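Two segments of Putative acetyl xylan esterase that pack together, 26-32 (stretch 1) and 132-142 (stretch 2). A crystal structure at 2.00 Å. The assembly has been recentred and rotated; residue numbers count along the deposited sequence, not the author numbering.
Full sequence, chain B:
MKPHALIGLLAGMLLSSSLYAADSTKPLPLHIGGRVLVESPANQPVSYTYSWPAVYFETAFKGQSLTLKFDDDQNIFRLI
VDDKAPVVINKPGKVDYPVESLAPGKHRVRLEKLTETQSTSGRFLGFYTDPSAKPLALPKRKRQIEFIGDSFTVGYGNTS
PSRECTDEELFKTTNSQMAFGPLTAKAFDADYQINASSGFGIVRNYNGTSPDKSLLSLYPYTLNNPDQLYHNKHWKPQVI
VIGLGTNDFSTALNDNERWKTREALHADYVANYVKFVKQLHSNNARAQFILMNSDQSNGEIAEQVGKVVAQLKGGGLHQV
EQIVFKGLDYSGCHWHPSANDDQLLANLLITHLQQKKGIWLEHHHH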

ATOM      1  N   LYS B  26      13.367 -31.677 -36.243  1.00 46.86           N
ATOM      2  CA  LYS B  26      12.010 -31.307 -35.726  1.00 47.14           C
ATOM      3  C   LYS B  26      12.066 -30.427 -34.457  1.00 47.03           C
ATOM      4  O   LYS B  26      12.478 -30.905 -33.400  1.00 47.05           O
ATOM      5  CB  LYS B  26      11.182 -32.580 -35.472  1.00 47.22           C
ATOM      6  CG  LYS B  26       9.707 -32.368 -35.099  1.00 47.79           C
ATOM      7  CD  LYS B  26       9.482 -32.361 -33.579  1.00 48.51           C
ATOM      8  CE  LYS B  26       8.037 -32.692 -33.212  1.00 48.67           C
ATOM      9  NZ  LYS B  26       7.688 -34.105 -33.571  1.00 49.12           N
ATOM     10  N   PRO B  27      11.644 -29.145 -34.558  1.00 46.88           N
ATOM     11  CA  PRO B  27      11.482 -28.319 -33.355  1.00 46.90           C
ATOM     12  C   PRO B  27      10.141 -28.564 -32.650  1.00 46.66           C
ATOM     13  O   PRO B  27       9.124 -28.773 -33.312  1.00 46.88           O
ATOM     14  CB  PRO B  27      11.554 -26.888 -33.900  1.00 46.68           C
ATOM     15  CG  PRO B  27      11.034 -26.990 -35.289  1.00 47.16           C
ATOM     16  CD  PRO B  27      11.314 -28.394 -35.786  1.00 47.12           C
ATOM     17  N   LEU B  28      10.156 -28.543 -31.319  1.00 46.37           N
ATOM     18  CA  LEU B  28       8.949 -28.712 -30.500  1.00 45.89           C
ATOM     19  C   LEU B  28       8.234 -27.376 -30.246  1.00 45.68           C
ATOM     20  O   LEU B  28       8.872 -26.322 -30.288  1.00 45.44           O
ATOM     21  CB  LEU B  28       9.316 -29.339 -29.147  1.00 45.73           C
ATOM     22  CG  LEU B  28       9.469 -30.855 -29.034  1.00 44.99           C
ATOM     23  CD1 LEU B  28      10.183 -31.220 -27.733  1.00 44.93           C
ATOM     24  CD2 LEU B  28       8.111 -31.554 -29.135  1.00 43.88           C
ATOM     25  N   PRO B  29       6.902 -27.414 -30.012  1.00 45.51           N
ATOM     26  CA  PRO B  29       6.226 -26.229 -29.463  1.00 45.25           C
ATOM     27  C   PRO B  29       6.819 -25.830 -28.117  1.00 44.87           C
ATOM     28  O   PRO B  29       7.109 -26.694 -27.280  1.00 44.64           O
ATOM     29  CB  PRO B  29       4.768 -26.681 -29.281  1.00 45.27           C
ATOM     30  CG  PRO B  29       4.780 -28.172 -29.441  1.00 46.06           C
ATOM     31  CD  PRO B  29       5.958 -28.510 -30.298  1.00 45.59           C
ATOM     32  N   LEU B  30       6.998 -24.526 -27.924  1.00 44.56           N
ATOM     33  CA  LEU B  30       7.629 -24.009 -26.728  1.00 44.05           C
ATOM     34  C   LEU B  30       6.856 -22.818 -26.167  1.00 43.93           C
ATOM     35  O   LEU B  30       5.996 -22.237 -26.851  1.00 43.56           O
ATOM     36  CB  LEU B  30       9.106 -23.669 -27.010  1.00 44.11           C
ATOM     37  CG  LEU B  30       9.678 -22.270 -27.275  1.00 43.76           C
ATOM     38  CD1 LEU B  30      11.096 -22.433 -27.790  1.00 44.15           C
ATOM     39  CD2 LEU B  30       8.865 -21.436 -28.237  1.00 44.92           C
ATOM     40  N   HIS B  31       7.158 -22.498 -24.910  1.00 43.23           N
ATOM     41  CA  HIS B  31       6.603 -21.364 -24.184  1.00 43.08           C
ATOM     42  C   HIS B  31       7.760 -20.463 -23.763  1.00 42.74           C
ATOM     43  O   HIS B  31       8.805 -20.955 -23.335  1.00 42.98           O
ATOM     44  CB  HIS B  31       5.844 -21.863 -22.948  1.00 43.26           C
ATOM     45  CG  HIS B  31       5.473 -20.782 -21.977  1.00 42.70           C
ATOM     46  ND1 HIS B  31       4.405 -19.933 -22.179  1.00 43.24           N
ATOM     47  CD2 HIS B  31       6.025 -20.414 -20.799  1.00 42.28           C
ATOM     48  CE1 HIS B  31       4.311 -19.093 -21.162  1.00 42.08           C
ATOM     49  NE2 HIS B  31       5.287 -19.361 -20.313  1.00 42.11           N
ATOM     50  N   ILE B  32       7.568 -19.155 -23.898  1.00 42.35           N
ATOM     51  CA  ILE B  32       8.613 -18.168 -23.601  1.00 41.93           C
ATOM     52  C   ILE B  32       8.246 -17.292 -22.412  1.00 41.27           C
ATOM     53  O   ILE B  32       7.144 -16.737 -22.347  1.00 41.14           O
ATOM     54  CB  ILE B  32       8.902 -17.237 -24.812  1.00 42.16           C
ATOM     55  CG1 ILE B  32       9.296 -18.043 -26.045  1.00 42.32           C
ATOM     56  CG2 ILE B  32       9.985 -16.206 -24.455  1.00 42.23           C
ATOM     57  CD1 ILE B  32       8.650 -17.539 -27.346  1.00 43.46           C
ATOM     58  N   SER B 132       9.189 -38.852 -34.126  1.00 43.77           N
ATOM     59  CA  SER B 132       8.222 -39.760 -33.500  1.00 43.66           C
ATOM     60  C   SER B 132       7.654 -39.280 -32.152  1.00 43.75           C
ATOM     61  O   SER B 132       6.642 -39.813 -31.686  1.00 43.81           O
ATOM     62  N   ALA B 133       8.301 -38.283 -31.540  1.00 43.37           N
ATOM     63  CA  ALA B 133       7.919 -37.764 -30.214  1.00 43.49           C
ATOM     64  C   ALA B 133       6.616 -36.958 -30.218  1.00 43.45           C
ATOM     65  O   ALA B 133       6.318 -36.241 -31.187  1.00 43.60           O
ATOM     66  CB  ALA B 133       9.048 -36.926 -29.629  1.00 42.98           C
ATOM     67  N   LYS B 134       5.853 -37.076 -29.123  1.00 43.22           N
ATOM     68  CA  LYS B 134       4.567 -36.394 -29.000  1.00 42.91           C
ATOM     69  C   LYS B 134       4.696 -35.090 -28.208  1.00 42.84           C
ATOM     70  O   LYS B 134       5.064 -35.108 -27.030  1.00 42.44           O
ATOM     71  CB  LYS B 134       3.512 -37.312 -28.368  1.00 42.94           C
ATOM     72  N   PRO B 135       4.408 -33.948 -28.861  1.00 42.68           N
ATOM     73  CA  PRO B 135       4.329 -32.689 -28.128  1.00 42.58           C
ATOM     74  C   PRO B 135       3.286 -32.793 -27.015  1.00 42.54           C
ATOM     75  O   PRO B 135       2.226 -33.394 -27.215  1.00 42.36           O
ATOM     76  CB  PRO B 135       3.877 -31.687 -29.195  1.00 42.51           C
ATOM     77  CG  PRO B 135       4.298 -32.291 -30.491  1.00 43.11           C
ATOM     78  CD  PRO B 135       4.148 -33.769 -30.302  1.00 42.76           C
ATOM     79  N   LEU B 136       3.597 -32.234 -25.848  1.00 42.35           N
ATOM     80  CA  LEU B 136       2.661 -32.245 -24.726  1.00 42.37           C
ATOM     81  C   LEU B 136       2.283 -30.825 -24.293  1.00 42.85           C
ATOM     82  O   LEU B 136       2.895 -29.836 -24.730  1.00 42.71           O
ATOM     83  CB  LEU B 136       3.216 -33.056 -23.541  1.00 41.96           C
ATOM     84  CG  LEU B 136       3.507 -34.562 -23.675  1.00 41.78           C
ATOM     85  CD1 LEU B 136       3.978 -35.127 -22.341  1.00 40.07           C
ATOM     86  CD2 LEU B 136       2.306 -35.358 -24.201  1.00 39.84           C
ATOM     87  N   ALA B 137       1.265 -30.741 -23.439  1.00 43.19           N
ATOM     88  CA  ALA B 137       0.741 -29.467 -22.971  1.00 43.56           C
ATOM     89  C   ALA B 137       1.835 -28.605 -22.349  1.00 43.83           C
ATOM     90  O   ALA B 137       2.564 -29.039 -21.445  1.00 44.24           O
ATOM     91  CB  ALA B 137      -0.416 -29.681 -21.987  1.00 43.42           C
ATOM     92  N   LEU B 138       1.957 -27.389 -22.870  1.00 43.88           N
ATOM     93  CA  LEU B 138       2.813 -26.363 -22.286  1.00 43.68           C
ATOM     94  C   LEU B 138       2.088 -25.736 -21.098  1.00 43.40           C
ATOM     95  O   LEU B 138       0.881 -25.935 -20.946  1.00 43.20           O
ATOM     96  CB  LEU B 138       3.139 -25.302 -23.343  1.00 43.93           C
ATOM     97  CG  LEU B 138       4.334 -25.512 -24.279  1.00 44.06           C
ATOM     98  CD1 LEU B 138       4.661 -26.973 -24.495  1.00 44.60           C
ATOM     99  CD2 LEU B 138       4.046 -24.834 -25.608  1.00 45.48           C
ATOM    100  N   PRO B 139       2.822 -25.001 -20.234  1.00 43.30           N
ATOM    101  CA  PRO B 139       2.183 -24.305 -19.116  1.00 43.05           C
ATOM    102  C   PRO B 139       1.212 -23.215 -19.575  1.00 42.84           C
ATOM    103  O   PRO B 139       1.536 -22.421 -20.464  1.00 42.57           O
ATOM    104  CB  PRO B 139       3.364 -23.686 -18.366  1.00 43.22           C
ATOM    105  CG  PRO B 139       4.560 -24.464 -18.816  1.00 43.09           C
ATOM    106  CD  PRO B 139       4.285 -24.806 -20.226  1.00 43.26           C
ATOM    107  N   LYS B 140       0.022 -23.216 -18.978  1.00 42.62           N
ATOM    108  CA  LYS B 140      -1.012 -22.222 -19.261  1.00 42.29           C
ATOM    109  C   LYS B 140      -1.216 -21.373 -18.006  1.00 41.65           C
ATOM    110  O   LYS B 140      -2.252 -21.449 -17.352  1.00 42.13           O
ATOM    111  N   ARG B 141      -0.218 -20.572 -17.675  1.00 41.05           N
ATOM    112  CA  ARG B 141      -0.245 -19.782 -16.441  1.00 40.44           C
ATOM    113  C   ARG B 141      -1.123 -18.539 -16.603  1.00 40.51           C
ATOM    114  O   ARG B 141      -0.892 -17.718 -17.493  1.00 40.30           O
ATOM    115  CB  ARG B 141       1.181 -19.409 -16.006  1.00 40.33           C
ATOM    116  CG  ARG B 141       2.136 -20.578 -16.031  1.00 38.66           C
ATOM    117  CD  ARG B 141       3.473 -20.265 -15.404  1.00 38.67           C
ATOM    118  NE  ARG B 141       4.230 -21.505 -15.210  1.00 37.18           N
ATOM    119  CZ  ARG B 141       5.264 -21.888 -15.957  1.00 38.41           C
ATOM    120  NH1 ARG B 141       5.700 -21.111 -16.949  1.00 37.40           N
ATOM    121  NH2 ARG B 141       5.861 -23.062 -15.718  1.00 35.86           N
ATOM    122  N   LYS B 142      -2.150 -18.425 -15.760  1.00 40.58           N
ATOM    123  CA  LYS B 142      -3.056 -17.278 -15.802  1.00 40.56           C
ATOM    124  C   LYS B 142      -2.405 -16.099 -15.097  1.00 40.42           C
ATOM    125  O   LYS B 142      -2.565 -14.946 -15.504  1.00 40.58           O
ATOM    126  CB  LYS B 142      -4.403 -17.611 -15.155  1.00 40.73           C
TER

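The two segments run side by side in nearly the same direction, their end-to-end vectors only 11° apart, although more than a hundred residues separate them in sequence. Both backbones are extended through most of their length. The chains come nearest in register at two places: Leu-28 CA lies 6.5 Å from Pro-135 CA, and His-31 CA lies 6.6 Å from Leu-138 CA. No backbone-to-backbone hydrogen bond links them. At this spacing the gap is filled by side chains, and the 434 Å² buried between the segments, both sides summed, is largely the work of prolines, leucines and a histidine.

At the N-terminal end, Lys-26 points its CA-to-CB bond toward the second segment and reaches across with its amino group. Its NZ donates a weak hydrogen bond to the carbonyl O of Ala-133 at 3.5 Å, the sole hydrogen bond between the segments. A long, flexible lysine suits this place because it can span the gap to a main-chain acceptor.

Beyond it the contact becomes apolar. Leu-28, buried in the assembly, directs its CA-to-CB bond sideways, but its m,t rotamer brings the end of the side chain nearer, with CD2 4.1 Å from Pro-135 CG. Pro-29 approaches the same residue more closely, its CG 3.6 Å from Pro-135 CB. The two prolines both point toward the opposing segment, and their compact rings pack without leaving a side-chain polar group to satisfy.

Leu-138 provides the next anchor and has 73 Å² covered by the first segment. Its CD2 lies 4.2 Å from Pro-29 CB and 3.5 Å from the carbonyl O of Leu-30, while its CD1 is 3.7 Å from Pro-29 O. The branched side chain thus rests against both the proline and the neighbouring main chain. Leu-30, by contrast, turns its CA-to-CB bond away, so its closest approach is through its backbone.

His-31 loses the most surface of any residue here, 74 Å². Its CB packs 4.2 Å from Leu-138 CG and 4.3 Å from Pro-139 CD, and with chi1 in the t well the imidazole extends along the second segment. The carbonyl O of Pro-139 lies over one face of the ring, 4.2 Å from His-31 ND1. Farther on, His-31 NE2 comes within 3.8 Å of Arg-141 NH1 in an oblique approach; both atoms are hydrogen-bonded elsewhere in the structure. Histidine suits this position because its CB packs against the apolar Leu-138 and Pro-139 side chains while its polar ring lies near the Pro-139 carbonyl and the Arg-141 guanidinium.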